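Local coordinates for solute binding protein MsmE (Bacillus subtilis subsp. subtilis str. 168, PDB 4R6H) that binds melibiose, raffinose and stachyose as the solute-binding component of the ABC transporter MelEDC-MsmX, which imports these sugars, at residues K33-Y38 / K324-F329; T343-G348 / N360-Y365. All blocks are in the same frame, centred on the assembly; numbering follows the deposited sequence.

Contact 1 closes before contact 2 opens along the chain: strand 33-38 is met by helix 320-331, and only after the following helix 333-343 does the chain enter segment 343-348, which is then touched by helix 359-364. Their centres lie 26 Å apart and the nearest atoms about 10 Å apart, without touching. Contact 1 sits far out, on the parallel pair of strands 33-38 and 64-69; contact 2 lies nearer the middle of the molecule, where helix 359-364 borders the mixed sheet that includes strand 287-291. The helix pair 320-331 and 333-343 thus leads from one region to the other in this two-lobed binding protein, captured in an open conformation.

Contact 1: K33-Y38 / K324-F329; sequences KTLTIY and KDFIAF
Ile-37 and Leu-35, two residues apart on strand 33-38, direct their side chains at helix 320-331, where Phe-326 is the partner in every contact across the two segments. The aromatic part of the contact is a CH-pi interaction: the Ile-37 CD1 methyl lies over one face of the Phe-326 ring, 3.7 Å from its centroid and 17° off the normal. Shifted toward the rim, Ile-37 CD1 stands 3.6 Å from both Phe-326 CE1 and Phe-326 CZ. The side chain of Ile-37 runs out fully extended through CG1 (chi2 -173°), which carries the terminal methyl across the gap to the helix.

Plain apolar packing makes up the rest. Leu-35 CD2 meets the root of the phenylalanine, 3.9 Å from Phe-326 CB and 4.0 Å from Phe-326 CD2, lying obliquely on the same side of the ring plane as the isoleucine methyl. Together the two methyls cover Phe-326 from its CB to its far end. No hydrogen bond crosses between the segments, and the three touching residues are all buried.

Other aromatic and charged groups frame this core. Phe-57 meets both Phe-326 and Phe-329 edge-to-face, while Phe-50 touches Ile-37 and Phe-326. Toward the surface, Lys-33 NZ forms a salt bridge with Glu-322, a second tie between the strand and this helix. Strand 33-38, helix 44-60 and strand 64-69 form a beta-alpha-beta unit, and the apolar layer between sheet and helices is that of the alpha/beta lobe of a solute-binding protein.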
# COMPACT_ATOMS: atom_id res chain seq x y z
N LYS A 33 16.21 1.76 31.03
CA LYS A 33 15.79 2.94 30.27
C LYS A 33 14.72 2.51 29.27
O LYS A 33 14.72 1.37 28.81
CB LYS A 33 16.98 3.55 29.57
CG LYS A 33 17.54 2.69 28.46
CD LYS A 33 19.05 2.73 28.45
CE LYS A 33 19.55 4.05 27.90
NZ LYS A 33 20.78 3.82 27.11
N THR A 34 13.83 3.43 28.93
CA THR A 34 12.71 3.12 28.06
C THR A 34 13.08 3.49 26.63
O THR A 34 13.52 4.60 26.38
CB THR A 34 11.48 3.92 28.46
OG1 THR A 34 11.00 3.43 29.73
CG2 THR A 34 10.37 3.76 27.44
N LEU A 35 12.85 2.57 25.69
CA LEU A 35 13.06 2.84 24.25
C LEU A 35 11.65 2.85 23.66
O LEU A 35 10.93 1.85 23.73
CB LEU A 35 13.89 1.71 23.64
CG LEU A 35 14.08 1.81 22.10
CD1 LEU A 35 15.00 2.95 21.75
CD2 LEU A 35 14.64 0.52 21.55
N THR A 36 11.22 4.03 23.18
CA THR A 36 9.85 4.18 22.72
C THR A 36 9.77 3.98 21.22
O THR A 36 10.55 4.56 20.46
CB THR A 36 9.28 5.55 23.08
OG1 THR A 36 10.15 6.58 22.60
CG2 THR A 36 9.12 5.69 24.61
N ILE A 37 8.82 3.15 20.82
CA ILE A 37 8.64 2.78 19.41
C ILE A 37 7.17 2.96 19.02
O ILE A 37 6.27 2.44 19.71
CB ILE A 37 8.99 1.31 19.15
CG1 ILE A 37 10.37 1.00 19.72
CG2 ILE A 37 8.87 0.96 17.65
CD1 ILE A 37 10.91 -0.38 19.39
N TYR A 38 6.92 3.72 17.96
CA TYR A 38 5.57 3.88 17.42
C TYR A 38 5.45 3.08 16.12
O TYR A 38 6.39 3.09 15.30
CB TYR A 38 5.27 5.34 17.07
CG TYR A 38 4.63 6.22 18.13
CD1 TYR A 38 4.91 6.07 19.47
CD2 TYR A 38 3.77 7.25 17.72
CE1 TYR A 38 4.30 6.90 20.43
CE2 TYR A 38 3.15 8.08 18.65
CZ TYR A 38 3.43 7.91 19.99
OH TYR A 38 2.81 8.77 20.88
N LYS A 324 19.22 2.53 17.03
CA LYS A 324 19.98 1.84 15.98
C LYS A 324 20.26 0.38 16.32
O LYS A 324 20.16 -0.49 15.42
CB LYS A 324 21.27 2.57 15.64
CG LYS A 324 21.02 3.88 14.94
CD LYS A 324 22.34 4.56 14.55
CE LYS A 324 22.09 5.86 13.84
NZ LYS A 324 23.38 6.57 13.55
N ASP A 325 20.57 0.08 17.59
CA ASP A 325 20.79 -1.30 18.00
C ASP A 325 19.50 -2.11 17.75
O ASP A 325 19.56 -3.28 17.31
CB ASP A 325 21.14 -1.44 19.50
CG ASP A 325 22.54 -0.96 19.86
OD1 ASP A 325 23.42 -0.85 19.00
OD2 ASP A 325 22.69 -0.69 21.07
N PHE A 326 18.34 -1.49 17.99
CA PHE A 326 17.08 -2.19 17.82
C PHE A 326 16.83 -2.45 16.30
O PHE A 326 16.35 -3.54 15.91
CB PHE A 326 15.92 -1.39 18.44
CG PHE A 326 14.62 -2.15 18.47
CD1 PHE A 326 13.73 -2.11 17.41
CD2 PHE A 326 14.31 -2.93 19.53
CE1 PHE A 326 12.58 -2.84 17.44
CE2 PHE A 326 13.15 -3.67 19.57
CZ PHE A 326 12.29 -3.64 18.51
N ILE A 327 17.09 -1.45 15.46
CA ILE A 327 16.95 -1.63 14.02
C ILE A 327 17.86 -2.79 13.56
O ILE A 327 17.44 -3.67 12.79
CB ILE A 327 17.26 -0.32 13.27
CG1 ILE A 327 16.15 0.71 13.50
CG2 ILE A 327 17.44 -0.61 11.79
CD1 ILE A 327 16.45 2.09 12.95
N ALA A 328 19.13 -2.77 13.99
CA ALA A 328 20.06 -3.83 13.60
C ALA A 328 19.57 -5.21 14.03
O ALA A 328 19.73 -6.19 13.30
CB ALA A 328 21.46 -3.56 14.13
N PHE A 329 18.97 -5.28 15.22
CA PHE A 329 18.40 -6.50 15.73
C PHE A 329 17.26 -6.95 14.80
O PHE A 329 17.17 -8.12 14.45
CB PHE A 329 17.92 -6.29 17.18
CG PHE A 329 17.18 -7.46 17.74
CD1 PHE A 329 15.82 -7.54 17.59
CD2 PHE A 329 17.84 -8.44 18.48
CE1 PHE A 329 15.10 -8.63 18.08
CE2 PHE A 329 17.13 -9.52 19.00
CZ PHE A 329 15.75 -9.60 18.82

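Contact 2: T343-G348 / N360-Y365; sequences TSLPSG and NDYEYY
Pro-346 packs against the ring of Tyr-362 just beyond a Schellman motif, the C-terminal turn of helix 333-343 in which Ser-344 takes a positive phi (62°). From that turn the chain extends through Leu-345 and Pro-346 toward the short helix 359-364 of this solute-binding protein. The pyrrolidine and the tyrosine side chain approach at about a right angle. Pro-346 presents its CG and CD corner, with CG 4.0 Å from Tyr-362 CD2 and CD 4.0 Å from Tyr-362 CE2, so the CD2-CE2 bond of the phenol takes the contact, met obliquely.

Tyr-362 has its CG anti to the carbonyl carbon (chi1 -70°), which brings the ring out from the helix to the proline. Its hydroxyl goes further, to a hydrogen bond with the backbone oxygen of Lys-142, whose side chain also makes a cation-pi contact with the ring; Trp-303 meets the same ring edge-to-face. The phenol is therefore held at its oxygen as well as by the proline.

Polar groups next to both partners are tied elsewhere. Ser-344 OG is hydrogen-bonded to Gln-276, and Thr-343 OG1 to Asn-139 and back to Ala-340 O in the helix. Across the short helix, Asp-361 forms a salt bridge with Arg-149 and accepts a hydrogen bond from Ile-289 N, joining it to strand 287-291. Leu-345 adds a looser touch at the far end of the phenol. Its CD1 continues the side chain in extended form (chi2 170°), and the other branch turns to the tyrosine, with Leu-345 CD2 lying 4.4 Å from Tyr-362 OH.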
# COMPACT_ATOMS: atom_id res chain seq x y z
N THR A 343 3.31 -9.99 8.77
CA THR A 343 2.67 -8.96 7.97
C THR A 343 2.17 -9.44 6.61
O THR A 343 1.56 -8.65 5.86
CB THR A 343 3.63 -7.77 7.69
OG1 THR A 343 4.61 -8.12 6.69
CG2 THR A 343 4.32 -7.29 8.98
N SER A 344 2.45 -10.70 6.28
CA SER A 344 2.06 -11.33 5.01
C SER A 344 2.68 -10.66 3.80
O SER A 344 2.14 -10.76 2.69
CB SER A 344 0.53 -11.43 4.87
OG SER A 344 0.02 -12.19 5.98
N LEU A 345 3.84 -10.04 3.97
CA LEU A 345 4.49 -9.31 2.90
C LEU A 345 5.95 -9.61 2.87
O LEU A 345 6.54 -10.06 3.88
CB LEU A 345 4.27 -7.80 3.10
CG LEU A 345 2.89 -7.23 2.85
CD1 LEU A 345 2.76 -5.80 3.31
CD2 LEU A 345 2.56 -7.34 1.38
N PRO A 346 6.61 -9.33 1.74
CA PRO A 346 8.05 -9.56 1.70
C PRO A 346 8.82 -8.65 2.63
O PRO A 346 8.39 -7.53 2.92
CB PRO A 346 8.44 -9.21 0.26
CG PRO A 346 7.17 -9.21 -0.50
CD PRO A 346 6.07 -8.87 0.45
N SER A 347 9.97 -9.13 3.07
CA SER A 347 10.93 -8.27 3.78
C SER A 347 11.47 -7.22 2.87
O SER A 347 11.43 -7.34 1.67
CB SER A 347 12.08 -9.14 4.30
OG SER A 347 13.23 -8.40 4.67
N GLY A 348 11.99 -6.15 3.47
CA GLY A 348 12.69 -5.11 2.73
C GLY A 348 14.12 -5.45 2.35
O GLY A 348 14.71 -4.64 1.64
N ASN A 360 5.16 -17.06 -4.64
CA ASN A 360 5.16 -17.64 -6.01
C ASN A 360 5.00 -16.55 -7.06
O ASN A 360 5.80 -16.39 -7.99
CB ASN A 360 4.08 -18.78 -6.15
CG ASN A 360 2.62 -18.31 -6.09
OD1 ASN A 360 2.20 -17.50 -5.20
ND2 ASN A 360 1.79 -18.85 -7.02
N ASP A 361 3.97 -15.75 -6.87
CA ASP A 361 3.63 -14.67 -7.81
C ASP A 361 4.64 -13.56 -7.78
O ASP A 361 4.97 -12.99 -8.81
CB ASP A 361 2.26 -14.09 -7.46
CG ASP A 361 1.11 -15.03 -7.85
OD1 ASP A 361 1.23 -15.77 -8.87
OD2 ASP A 361 0.08 -15.01 -7.18
N TYR A 362 5.16 -13.21 -6.61
CA TYR A 362 6.22 -12.19 -6.60
C TYR A 362 7.51 -12.66 -7.35
O TYR A 362 8.17 -11.83 -7.95
CB TYR A 362 6.52 -11.66 -5.20
CG TYR A 362 5.40 -10.80 -4.62
CD1 TYR A 362 4.84 -9.75 -5.36
CD2 TYR A 362 4.99 -10.95 -3.31
CE1 TYR A 362 3.87 -8.94 -4.82
CE2 TYR A 362 4.00 -10.16 -2.78
CZ TYR A 362 3.46 -9.14 -3.50
OH TYR A 362 2.50 -8.31 -2.96
N GLU A 363 7.82 -13.95 -7.29
CA GLU A 363 8.94 -14.47 -8.05
C GLU A 363 8.63 -14.45 -9.57
O GLU A 363 9.48 -14.10 -10.39
CB GLU A 363 9.25 -15.88 -7.58
CG GLU A 363 10.57 -16.42 -8.11
CD GLU A 363 11.38 -17.12 -7.03
OE1 GLU A 363 11.28 -16.76 -5.83
OE2 GLU A 363 12.13 -18.04 -7.40
N TYR A 364 7.41 -14.82 -9.92
CA TYR A 364 7.01 -14.79 -11.33
C TYR A 364 7.15 -13.39 -11.88
O TYR A 364 7.58 -13.20 -13.04
CB TYR A 364 5.58 -15.28 -11.50
CG TYR A 364 5.10 -15.50 -12.93
CD1 TYR A 364 4.47 -14.50 -13.63
CD2 TYR A 364 5.22 -16.71 -13.51
CE1 TYR A 364 4.02 -14.71 -14.93
CE2 TYR A 364 4.76 -16.95 -14.80
CZ TYR A 364 4.13 -15.96 -15.48
OH TYR A 364 3.71 -16.24 -16.77
N TYR A 365 6.84 -12.38 -11.05
CA TYR A 365 6.91 -10.99 -11.44
C TYR A 365 8.09 -10.22 -10.86
O TYR A 365 8.04 -9.02 -10.61
CB TYR A 365 5.58 -10.30 -11.08
CG TYR A 365 4.43 -10.80 -11.91
CD1 TYR A 365 4.33 -10.51 -13.24
CD2 TYR A 365 3.43 -11.58 -11.34
CE1 TYR A 365 3.29 -11.00 -14.00
CE2 TYR A 365 2.36 -12.05 -12.08
CZ TYR A 365 2.30 -11.77 -13.42
OH TYR A 365 1.24 -12.27 -14.15